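Local atomic coordinates of 47 KDA membrane antigen (Treponema pallidum, PDB entry 1O75), a protein that binds penicillin and shows zinc-stimulated carboxypeptidase activity on synthetic depsipeptides, acting as a possible D,D-carboxypeptidase on the peptidoglycan of the spirochaete. Residues K103-F111 against F122-L131; T183-T191 against S199-E207. The protein carries 2 engineered substitutions. One frame throughout, in Å; residues are numbered along the deposited sequence.

Contact 1: K103-F111 against F122-L131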
loop_
_atom_site.group_PDB
_atom_site.type_symbol
_atom_site.label_atom_id
_atom_site.label_comp_id
_atom_site.label_asym_id
_atom_site.label_seq_id
_atom_site.Cartn_x
_atom_site.Cartn_y
_atom_site.Cartn_z
ATOM N N LYS B 103 13.599 23.825 -18.858
ATOM C CA LYS B 103 12.904 24.975 -18.333
ATOM C C LYS B 103 12.745 24.733 -16.835
ATOM O O LYS B 103 12.577 23.593 -16.404
ATOM C CB LYS B 103 11.536 25.095 -18.996
ATOM C CG LYS B 103 10.823 26.402 -18.726
ATOM C CD LYS B 103 11.459 27.574 -19.494
ATOM C CE LYS B 103 11.221 27.459 -20.997
ATOM N NZ LYS B 103 11.564 28.719 -21.739
ATOM N N MET B 104 12.814 25.803 -16.051
ATOM C CA MET B 104 12.656 25.702 -14.607
ATOM C C MET B 104 11.550 26.657 -14.202
ATOM O O MET B 104 11.556 27.823 -14.580
ATOM C CB MET B 104 13.955 26.074 -13.886
ATOM C CG MET B 104 13.911 25.832 -12.376
ATOM S SD MET B 104 15.471 26.207 -11.553
ATOM C CE MET B 104 16.468 24.812 -12.061
ATOM N N VAL B 105 10.589 26.154 -13.441
ATOM C CA VAL B 105 9.481 26.970 -13.004
ATOM C C VAL B 105 9.198 26.683 -11.555
ATOM O O VAL B 105 9.662 25.684 -11.018
ATOM C CB VAL B 105 8.189 26.632 -13.808
ATOM C CG1 VAL B 105 8.403 26.923 -15.301
ATOM C CG2 VAL B 105 7.826 25.152 -13.616
ATOM N N ARG B 106 8.446 27.573 -10.928
ATOM C CA ARG B 106 8.030 27.371 -9.558
ATOM C C ARG B 106 6.735 26.548 -9.659
ATOM O O ARG B 106 5.933 26.770 -10.568
ATOM C CB ARG B 106 7.741 28.717 -8.884
ATOM C CG ARG B 106 8.978 29.596 -8.730
ATOM C CD ARG B 106 8.696 30.814 -7.853
ATOM N NE ARG B 106 7.947 31.843 -8.566
ATOM C CZ ARG B 106 8.440 32.575 -9.562
ATOM N NH1 ARG B 106 9.695 32.401 -9.966
ATOM N NH2 ARG B 106 7.675 33.479 -10.161
ATOM N N ALA B 107 6.545 25.597 -8.745
ATOM C CA ALA B 107 5.329 24.781 -8.718
ATOM C C ALA B 107 4.670 25.138 -7.402
ATOM O O ALA B 107 5.254 24.939 -6.318
ATOM C CB ALA B 107 5.677 23.281 -8.774
ATOM N N SER B 108 3.462 25.674 -7.468
ATOM C CA SER B 108 2.794 26.103 -6.248
ATOM C C SER B 108 1.292 26.071 -6.438
ATOM O O SER B 108 0.789 26.450 -7.499
ATOM C CB SER B 108 3.264 27.529 -5.898
ATOM O OG SER B 108 2.729 27.994 -4.668
ATOM N N ALA B 109 0.570 25.602 -5.430
ATOM C CA ALA B 109 -0.868 25.564 -5.535
ATOM C C ALA B 109 -1.434 25.833 -4.163
ATOM O O ALA B 109 -0.757 25.601 -3.162
ATOM C CB ALA B 109 -1.338 24.200 -6.050
ATOM N N SER B 110 -2.660 26.349 -4.123
ATOM C CA SER B 110 -3.339 26.634 -2.877
ATOM C C SER B 110 -4.434 25.590 -2.698
ATOM O O SER B 110 -5.430 25.573 -3.436
ATOM C CB SER B 110 -3.939 28.038 -2.899
ATOM O OG SER B 110 -2.908 28.998 -3.106
ATOM N N PHE B 111 -4.241 24.725 -1.709
ATOM C CA PHE B 111 -5.181 23.655 -1.418
ATOM C C PHE B 111 -6.534 24.186 -0.960
ATOM O O PHE B 111 -6.605 25.018 -0.056
ATOM C CB PHE B 111 -4.616 22.735 -0.327
ATOM C CG PHE B 111 -5.590 21.694 0.140
ATOM C CD1 PHE B 111 -5.919 20.618 -0.682
ATOM C CD2 PHE B 111 -6.203 21.812 1.382
ATOM C CE1 PHE B 111 -6.855 19.668 -0.265
ATOM C CE2 PHE B 111 -7.137 20.882 1.812
ATOM C CZ PHE B 111 -7.469 19.800 0.984
ATOM N N PHE B 122 -7.788 22.485 -5.860
ATOM C CA PHE B 122 -6.891 23.557 -5.472
ATOM C C PHE B 122 -6.922 24.619 -6.541
ATOM O O PHE B 122 -7.510 24.413 -7.603
ATOM C CB PHE B 122 -5.468 22.992 -5.361
ATOM C CG PHE B 122 -4.998 22.300 -6.617
ATOM C CD1 PHE B 122 -4.498 23.031 -7.692
ATOM C CD2 PHE B 122 -5.097 20.922 -6.747
ATOM C CE1 PHE B 122 -4.105 22.393 -8.881
ATOM C CE2 PHE B 122 -4.707 20.281 -7.929
ATOM C CZ PHE B 122 -4.212 21.019 -8.996
ATOM N N GLU B 123 -6.309 25.762 -6.266
ATOM C CA GLU B 123 -6.235 26.781 -7.290
ATOM C C GLU B 123 -4.803 27.185 -7.505
ATOM O O GLU B 123 -3.943 26.978 -6.638
ATOM C CB GLU B 123 -7.113 27.990 -6.971
ATOM C CG GLU B 123 -7.060 28.542 -5.588
ATOM C CD GLU B 123 -8.133 29.610 -5.403
ATOM O OE1 GLU B 123 -8.106 30.601 -6.165
ATOM O OE2 GLU B 123 -9.006 29.458 -4.517
ATOM N N ALA B 124 -4.554 27.734 -8.686
ATOM C CA ALA B 124 -3.235 28.163 -9.101
ATOM C C ALA B 124 -2.770 29.354 -8.307
ATOM O O ALA B 124 -3.558 30.022 -7.637
ATOM C CB ALA B 124 -3.229 28.498 -10.601
ATOM N N VAL B 125 -1.471 29.608 -8.409
ATOM C CA VAL B 125 -0.825 30.700 -7.715
ATOM C C VAL B 125 -0.041 31.528 -8.728
ATOM O O VAL B 125 0.722 30.996 -9.540
ATOM C CB VAL B 125 0.158 30.168 -6.627
ATOM C CG1 VAL B 125 1.021 31.311 -6.094
ATOM C CG2 VAL B 125 -0.619 29.531 -5.483
ATOM N N GLU B 126 -0.249 32.838 -8.668
ATOM C CA GLU B 126 0.418 33.784 -9.549
ATOM C C GLU B 126 1.927 33.542 -9.614
ATOM O O GLU B 126 2.592 33.466 -8.579
ATOM C CB GLU B 126 0.148 35.200 -9.026
ATOM C CG GLU B 126 0.975 36.301 -9.670
ATOM C CD GLU B 126 0.657 36.481 -11.139
ATOM O OE1 GLU B 126 -0.547 36.429 -11.487
ATOM O OE2 GLU B 126 1.602 36.687 -11.938
ATOM N N GLY B 127 2.462 33.415 -10.823
ATOM C CA GLY B 127 3.899 33.233 -10.972
ATOM C C GLY B 127 4.410 31.807 -10.915
ATOM O O GLY B 127 5.620 31.565 -10.988
ATOM N N ALA B 128 3.500 30.849 -10.806
ATOM C CA ALA B 128 3.928 29.458 -10.737
ATOM C C ALA B 128 2.935 28.529 -11.415
ATOM O O ALA B 128 1.772 28.883 -11.574
ATOM C CB ALA B 128 4.077 29.053 -9.267
ATOM N N VAL B 129 3.390 27.342 -11.802
ATOM C CA VAL B 129 2.478 26.372 -12.391
ATOM C C VAL B 129 1.889 25.554 -11.257
ATOM O O VAL B 129 2.459 25.506 -10.151
ATOM C CB VAL B 129 3.180 25.420 -13.362
ATOM C CG1 VAL B 129 3.866 26.221 -14.459
ATOM C CG2 VAL B 129 4.180 24.535 -12.624
ATOM N N ALA B 130 0.738 24.945 -11.515
ATOM C CA ALA B 130 0.079 24.097 -10.535
ATOM C C ALA B 130 0.136 22.696 -11.121
ATOM O O ALA B 130 -0.537 22.398 -12.117
ATOM C CB ALA B 130 -1.359 24.533 -10.322
ATOM N N LEU B 131 0.961 21.838 -10.523
ATOM C CA LEU B 131 1.110 20.475 -11.007
ATOM C C LEU B 131 -0.175 19.695 -10.745
ATOM O O LEU B 131 -0.920 19.998 -9.804
ATOM C CB LEU B 131 2.288 19.787 -10.298
ATOM C CG LEU B 131 3.644 20.502 -10.465
ATOM C CD1 LEU B 131 4.760 19.732 -9.727
ATOM C CD2 LEU B 131 3.986 20.593 -11.959
HETATM O O HOH W 1 7.252 30.107 -12.140
HETATM O O HOH W 2 -0.001 27.823 -9.716
HETATM O O HOH W 3 -3.804 30.595 -5.184
#
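Ser110 and Glu123 form an antiparallel hydrogen-bonded pair, with Ser110 N 2.9 Å from Glu123 O and Glu123 N 3.0 Å from Ser110 O, while Phe111 faces Phe122 in the adjacent non-hydrogen-bonded pair. Beyond Glu123 the chain meets the first strand again: Val129 N bonds Arg106 O and Ser108 N bonds Val129 O, both at 2.9 Å. Between the Glu123 and Val129 pairings, Val125 to Ala128 make a type II turn, where Gly127 takes a positive phi suited to glycine. One water accepts a hydrogen bond from Val125 N and lies 2.7 Å from Ser108 O. Small residues let the loop lie close: Ala128 CB meets Arg106 CB at 3.7 Å, and Ala107 CB rests on Leu131 CD1. Val105 and Val129 cross at about a right angle. Phe122, with CG between its backbone N and carbonyl carbon (chi1 55°), brings CD1 to 3.7 Å from Ala109 CB. Ser108 OG, packed against Val125, is hydrogen-bonded to Lys156. Gly127 O lies over a face of the Arg106 guanidinium without hydrogen-bonding to it; a water links it to Arg106 N. This is a beta hairpin of strands 101-114 and 120-124, whose onward loop returns at the single Ala107-Val129 bridge.

Contact 2: T183-T191 against S199-E207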
loop_
_atom_site.group_PDB
_atom_site.type_symbol
_atom_site.label_atom_id
_atom_site.label_comp_id
_atom_site.label_asym_id
_atom_site.label_seq_id
_atom_site.Cartn_x
_atom_site.Cartn_y
_atom_site.Cartn_z
ATOM N N THR B 183 -2.930 34.129 15.779
ATOM C CA THR B 183 -2.955 35.040 16.928
ATOM C C THR B 183 -1.774 34.728 17.856
ATOM O O THR B 183 -0.969 33.836 17.572
ATOM C CB THR B 183 -4.239 34.873 17.758
ATOM O OG1 THR B 183 -4.182 33.631 18.470
ATOM C CG2 THR B 183 -5.467 34.874 16.853
ATOM N N GLU B 184 -1.679 35.441 18.977
ATOM C CA GLU B 184 -0.582 35.212 19.916
ATOM C C GLU B 184 -0.648 33.820 20.543
ATOM O O GLU B 184 0.328 33.347 21.112
ATOM C CB GLU B 184 -0.599 36.267 21.034
ATOM C CG GLU B 184 -1.691 36.050 22.069
ATOM C CD GLU B 184 -1.763 37.164 23.102
ATOM O OE1 GLU B 184 -0.703 37.529 23.665
ATOM O OE2 GLU B 184 -2.887 37.664 23.354
ATOM N N ASN B 185 -1.796 33.163 20.448
ATOM C CA ASN B 185 -1.954 31.836 21.037
ATOM C C ASN B 185 -1.798 30.678 20.050
ATOM O O ASN B 185 -1.988 29.524 20.424
ATOM C CB ASN B 185 -3.329 31.721 21.691
ATOM C CG ASN B 185 -3.493 32.657 22.871
ATOM O OD1 ASN B 185 -4.571 33.213 23.081
ATOM N ND2 ASN B 185 -2.425 32.830 23.655
ATOM N N THR B 186 -1.459 30.989 18.806
ATOM C CA THR B 186 -1.318 29.970 17.765
ATOM C C THR B 186 -0.188 28.979 18.030
ATOM O O THR B 186 0.937 29.379 18.327
ATOM C CB THR B 186 -1.086 30.632 16.409
ATOM O OG1 THR B 186 -2.240 31.417 16.078
ATOM C CG2 THR B 186 -0.849 29.570 15.305
ATOM N N ASN B 187 -0.487 27.692 17.907
ATOM C CA ASN B 187 0.531 26.681 18.138
ATOM C C ASN B 187 1.606 26.742 17.066
ATOM O O ASN B 187 1.310 26.608 15.876
ATOM C CB ASN B 187 -0.094 25.284 18.150
ATOM C CG ASN B 187 0.918 24.199 18.477
ATOM O OD1 ASN B 187 1.702 24.332 19.424
ATOM N ND2 ASN B 187 0.895 23.114 17.714
ATOM N N GLY B 188 2.857 26.950 17.479
ATOM C CA GLY B 188 3.943 26.987 16.510
ATOM C C GLY B 188 4.357 28.374 16.084
ATOM O O GLY B 188 5.209 28.535 15.216
ATOM N N LEU B 189 3.765 29.380 16.717
ATOM C CA LEU B 189 4.056 30.778 16.402
ATOM C C LEU B 189 5.526 31.100 16.588
ATOM O O LEU B 189 6.086 30.803 17.640
ATOM C CB LEU B 189 3.230 31.693 17.313
ATOM C CG LEU B 189 3.239 33.196 16.996
ATOM C CD1 LEU B 189 2.325 33.484 15.797
ATOM C CD2 LEU B 189 2.748 33.971 18.232
ATOM N N LYS B 190 6.146 31.697 15.575
ATOM C CA LYS B 190 7.550 32.097 15.652
ATOM C C LYS B 190 7.576 33.621 15.541
ATOM O O LYS B 190 6.881 34.199 14.700
ATOM C CB LYS B 190 8.375 31.492 14.512
ATOM C CG LYS B 190 8.536 29.971 14.570
ATOM C CD LYS B 190 9.132 29.486 13.258
ATOM C CE LYS B 190 10.274 28.544 13.442
ATOM N NZ LYS B 190 11.463 29.178 14.010
ATOM N N THR B 191 8.383 34.268 16.378
ATOM C CA THR B 191 8.448 35.728 16.383
ATOM C C THR B 191 9.622 36.293 15.590
ATOM O O THR B 191 10.769 35.883 15.754
ATOM C CB THR B 191 8.475 36.222 17.848
ATOM O OG1 THR B 191 7.272 35.774 18.492
ATOM C CG2 THR B 191 8.567 37.766 17.927
ATOM N N SER B 199 12.364 33.665 15.899
ATOM C CA SER B 199 12.561 32.921 17.132
ATOM C C SER B 199 12.093 31.475 17.056
ATOM O O SER B 199 11.448 31.063 16.078
ATOM C CB SER B 199 11.763 33.583 18.237
ATOM O OG SER B 199 10.397 33.223 18.128
ATOM N N ALA B 200 12.402 30.721 18.114
ATOM C CA ALA B 200 11.940 29.351 18.237
ATOM C C ALA B 200 10.426 29.491 18.348
ATOM O O ALA B 200 9.930 30.497 18.860
ATOM C CB ALA B 200 12.487 28.700 19.525
ATOM N N ARG B 201 9.701 28.469 17.895
ATOM C CA ARG B 201 8.250 28.475 17.920
ATOM C C ARG B 201 7.715 28.329 19.335
ATOM O O ARG B 201 8.338 27.707 20.190
ATOM C CB ARG B 201 7.711 27.315 17.047
ATOM C CG ARG B 201 8.124 25.898 17.562
ATOM C CD ARG B 201 7.915 24.814 16.467
ATOM N NE ARG B 201 6.492 24.620 16.172
ATOM C CZ ARG B 201 5.724 23.759 16.826
ATOM N NH1 ARG B 201 6.245 23.008 17.797
ATOM N NH2 ARG B 201 4.438 23.652 16.523
ATOM N N LYS B 202 6.543 28.900 19.580
ATOM C CA LYS B 202 5.921 28.782 20.875
ATOM C C LYS B 202 4.867 27.684 20.767
ATOM O O LYS B 202 4.051 27.700 19.860
ATOM C CB LYS B 202 5.262 30.111 21.258
ATOM C CG LYS B 202 4.580 30.099 22.609
ATOM C CD LYS B 202 4.278 31.527 23.051
ATOM C CE LYS B 202 3.203 31.535 24.119
ATOM N NZ LYS B 202 3.497 30.524 25.190
ATOM N N VAL B 203 4.889 26.728 21.683
ATOM C CA VAL B 203 3.921 25.647 21.667
ATOM C C VAL B 203 2.675 26.029 22.459
ATOM O O VAL B 203 2.777 26.595 23.551
ATOM C CB VAL B 203 4.503 24.354 22.304
ATOM C CG1 VAL B 203 3.422 23.286 22.377
ATOM C CG2 VAL B 203 5.711 23.850 21.495
ATOM N N SER B 204 1.505 25.714 21.916
ATOM C CA SER B 204 0.244 25.984 22.612
ATOM C C SER B 204 -0.444 24.660 22.911
ATOM O O SER B 204 -0.412 23.731 22.098
ATOM C CB SER B 204 -0.694 26.833 21.750
ATOM O OG SER B 204 -2.005 26.777 22.279
ATOM N N SER B 205 -1.084 24.569 24.062
ATOM C CA SER B 205 -1.779 23.341 24.427
ATOM C C SER B 205 -3.247 23.382 23.988
ATOM O O SER B 205 -4.011 22.470 24.281
ATOM C CB SER B 205 -1.704 23.136 25.939
ATOM O OG SER B 205 -2.180 24.295 26.610
ATOM N N MET B 206 -3.629 24.442 23.287
ATOM C CA MET B 206 -4.998 24.607 22.810
ATOM C C MET B 206 -5.461 23.344 22.074
ATOM O O MET B 206 -4.803 22.885 21.141
ATOM C CB MET B 206 -5.055 25.834 21.887
ATOM C CG MET B 206 -6.441 26.261 21.436
ATOM S SD MET B 206 -6.902 25.614 19.800
ATOM C CE MET B 206 -8.720 25.383 20.020
ATOM N N GLU B 207 -6.582 22.774 22.505
ATOM C CA GLU B 207 -7.097 21.566 21.876
ATOM C C GLU B 207 -8.274 21.840 20.956
ATOM O O GLU B 207 -9.145 22.667 21.258
ATOM C CB GLU B 207 -7.505 20.552 22.938
ATOM C CG GLU B 207 -6.367 20.138 23.851
ATOM C CD GLU B 207 -6.793 19.090 24.858
ATOM O OE1 GLU B 207 -7.997 18.762 24.871
ATOM O OE2 GLU B 207 -5.936 18.593 25.632
HETATM O O HOH W 4 2.505 24.242 14.530
HETATM O O HOH W 5 5.682 26.117 13.600
#
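Ser199 meets Thr191 through two bonds: its N gives to Thr191 O at 2.7 Å, and its OG accepts from Thr191 N at 2.9 Å. With OG between the backbone N and the carbonyl carbon (chi1 79°), the hydroxyl donates a hydrogen bond to the O of the next residue, Ala200, from above its carbonyl plane, so a short serine both receives and donates here. The carbonyl of Ser199 takes a bond from Lys190 NZ, 2.8 Å away, whose chain bends at its far end to get there; that ammonium also forms a salt bridge with Glu24 and a cation-pi contact with Tyr20. Arg201 lays its CB 3.3 Å from Gly188 O and its guanidinium 3.4 Å from Gly188 CA, measured from NH2. Two waters in the guanidinium plane link NE to Gly188 O and NH2 to Asn187 O, and NH1 reaches Asp324 in a salt bridge. Lys202 then faces both Gly188 and Leu189, a G1 bulge: its O accepts from Gly188 N and its N gives to Leu189 O, each at 2.8 Å. Glycine suits the positive phi of the bulge and leaves room for the arginine. At Ser204 the backbone N points at Asn187 OD1, 2.9 Å away and nearly straight at 170°; the asparagine's ND2 turns to Tyr322 O and Asp324. Ser204 OG accepts from Met206 N, closing an ST turn. The contact joins the lead-in to strand 190-194, packed beside Pro159 and Ala161 of strand 143-163, to the loop between strands 197-198 and 212-220. Polar side chains thus add to a few backbone bonds, and the buried ammonium of Lys190, compensated by Glu24, would probably stay charged.

In the fold
Both contacts reach the same mixed sheet, yet they do not touch: their centres are 29 Å apart and their nearest atoms about 17 Å. Contact 1 lies at the surface, in the hairpin of strands 101-114 and 120-124; contact 2 is partly buried, where the chain leading into strand 190-194 runs beside the loop to strand 212-220. Strand 143-163 neighbours both, through Lys156 at contact 1 and Pro159 and Ala161 at contact 2. In contact 1 apolar side chains join the backbone bonds, Val105 and Leu131 also touching strand 137-140, Phe122 and Leu131 helix 60-65. Contact 2 combines backbone bonds with serine, asparagine and lysine groups; Lys190 and Arg201 have further partners in Glu24 and Asp324.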